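Local coordinates for putative metallopeptidase (Corynebacterium diphtheriae, PDB 3QOC), which probably acts as a metal-dependent aminopeptidase of the M24 family, the chain here being its N-terminal creatinase/prolidase-like domain rather than the peptidase domain, at residues S41-S46 / I67-E72. Sequence-based numbering, arbitrary orientation.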
loop_
_atom_site.group_PDB
_atom_site.type_symbol
_atom_site.label_atom_id
_atom_site.label_comp_id
_atom_site.label_asym_id
_atom_site.label_seq_id
_atom_site.Cartn_x
_atom_site.Cartn_y
_atom_site.Cartn_z
ATOM N N SER A 41 7.574 -5.591 -0.558
ATOM C CA SER A 41 7.467 -6.126 0.817
ATOM C C SER A 41 8.034 -7.498 1.028
ATOM O O SER A 41 8.463 -7.796 2.131
ATOM C CB SER A 41 5.991 -6.188 1.232
ATOM O OG SER A 41 5.337 -7.196 0.462
ATOM N N GLY A 42 8.063 -8.351 0.018
ATOM C CA GLY A 42 8.510 -9.741 0.260
ATOM C C GLY A 42 7.317 -10.712 0.427
ATOM O O GLY A 42 7.503 -11.952 0.476
ATOM N N PHE A 43 6.087 -10.171 0.488
ATOM C CA PHE A 43 4.898 -11.037 0.697
ATOM C C PHE A 43 4.579 -11.681 -0.616
ATOM O O PHE A 43 4.421 -10.978 -1.601
ATOM C CB PHE A 43 3.709 -10.247 1.166
ATOM C CG PHE A 43 2.450 -11.039 1.279
ATOM C CD1 PHE A 43 2.346 -12.085 2.177
ATOM C CD2 PHE A 43 1.373 -10.766 0.422
ATOM C CE1 PHE A 43 1.154 -12.810 2.313
ATOM C CE2 PHE A 43 0.161 -11.514 0.525
ATOM C CZ PHE A 43 0.052 -12.537 1.474
ATOM N N THR A 44 4.551 -13.018 -0.642
ATOM C CA THR A 44 4.290 -13.802 -1.857
ATOM C C THR A 44 2.843 -14.355 -1.987
ATOM O O THR A 44 2.577 -15.114 -2.863
ATOM C CB THR A 44 5.232 -15.009 -1.946
ATOM O OG1 THR A 44 5.014 -15.876 -0.828
ATOM C CG2 THR A 44 6.713 -14.569 -1.919
ATOM N N GLY A 45 1.923 -14.010 -1.109
ATOM C CA GLY A 45 0.569 -14.561 -1.236
ATOM C C GLY A 45 -0.231 -13.895 -2.348
ATOM O O GLY A 45 0.278 -13.042 -3.076
ATOM N N SER A 46 -1.502 -14.258 -2.463
ATOM C CA SER A 46 -2.299 -13.951 -3.628
ATOM C C SER A 46 -3.362 -12.901 -3.324
ATOM O O SER A 46 -4.158 -12.569 -4.201
ATOM C CB SER A 46 -2.988 -15.236 -4.096
ATOM O OG SER A 46 -3.762 -15.786 -3.013
ATOM N N ILE A 67 -2.292 -14.416 7.679
ATOM C CA ILE A 67 -1.783 -13.658 8.847
ATOM C C ILE A 67 -0.486 -14.192 9.402
ATOM O O ILE A 67 0.443 -13.426 9.676
ATOM C CB ILE A 67 -2.832 -13.590 9.954
ATOM C CG1 ILE A 67 -4.030 -12.793 9.443
ATOM C CG2 ILE A 67 -2.343 -12.834 11.279
ATOM C CD1 ILE A 67 -3.677 -11.448 8.968
ATOM N N THR A 68 -0.393 -15.498 9.561
ATOM C CA THR A 68 0.861 -16.082 9.979
ATOM C C THR A 68 1.896 -15.828 8.903
ATOM O O THR A 68 2.943 -15.374 9.204
ATOM C CB THR A 68 0.729 -17.575 10.336
ATOM O OG1 THR A 68 -0.110 -17.717 11.492
ATOM C CG2 THR A 68 2.103 -18.212 10.646
ATOM N N GLN A 69 1.605 -16.036 7.625
ATOM C CA GLN A 69 2.674 -15.928 6.651
ATOM C C GLN A 69 3.225 -14.483 6.534
ATOM O O GLN A 69 4.381 -14.308 6.249
ATOM C CB GLN A 69 2.181 -16.397 5.293
ATOM C CG GLN A 69 3.162 -16.201 4.121
ATOM C CD GLN A 69 2.606 -16.731 2.778
ATOM O OE1 GLN A 69 2.832 -16.125 1.710
ATOM N NE2 GLN A 69 1.869 -17.826 2.827
ATOM N N ILE A 70 2.361 -13.479 6.632
ATOM C CA ILE A 70 2.760 -12.092 6.446
ATOM C C ILE A 70 3.616 -11.576 7.613
ATOM O O ILE A 70 4.504 -10.798 7.422
ATOM C CB ILE A 70 1.522 -11.157 6.146
ATOM C CG1 ILE A 70 1.938 -9.950 5.306
ATOM C CG2 ILE A 70 0.800 -10.683 7.361
ATOM C CD1 ILE A 70 0.721 -9.390 4.458
ATOM N N ALA A 71 3.344 -12.047 8.805
ATOM C CA ALA A 71 4.201 -11.776 9.926
ATOM C C ALA A 71 5.559 -12.390 9.721
ATOM O O ALA A 71 6.559 -11.746 10.034
ATOM C CB ALA A 71 3.545 -12.294 11.270
ATOM N N GLU A 72 5.621 -13.577 9.121
ATOM C CA GLU A 72 6.887 -14.224 8.815
ATOM C C GLU A 72 7.606 -13.611 7.603
ATOM O O GLU A 72 8.798 -13.362 7.659
ATOM C CB GLU A 72 6.679 -15.770 8.695
ATOM C CG GLU A 72 7.649 -16.473 7.776
ATOM C CD GLU A 72 7.726 -17.987 7.932
ATOM O OE1 GLU A 72 6.682 -18.666 8.173
ATOM O OE2 GLU A 72 8.860 -18.507 7.760
#
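In this creatinase/prolidase N-terminal domain, the loop that follows helix 34-41 drops one aromatic side chain, Phe43, against Gln69 and Ile70 of the short helix 67-73. The contact is mainly apolar. CD1 of Ile70 sits over one face of the Phe43 ring, 4.0 Å from its centroid and 14° off the ring normal, a CH-pi contact displaced toward the rim. CG1 of Ile70 also meets CD1 of Phe43 at 3.8 Å. Phe43 CG lies anti to its backbone N (chi1 175°), which lays the ring between Ile70 of the helix and the backbone at Gly45. On the opposite ring face lies the backbone N of Gly45, 3.3 Å above the plane and over its centre. Gly45 has no side chain, and its backbone packs directly on the ring. The extended side chain of Gln69 crosses Phe43 at about a right angle. Its amide end comes close to Thr44 and Gly45, but its orientation is uncertain. Thr44 OG1 is hydrogen-bonded to the side chain of Gln73, farther along the same helix. The start of the loop is fixed by an ST turn, in which Phe43 N donates to Ser41 OG over 3.1 Å. Gly42, with positive phi, ends the helical path just before Phe43. Beyond the two segments, Tyr66 meets the Phe43 ring edge-to-face and Val74 touches it too. Phe43 and Ile70 both rest on Thr62 of strand 58-62, and Ile70 reaches Ser79 of the neighbouring outermost strand 78-81.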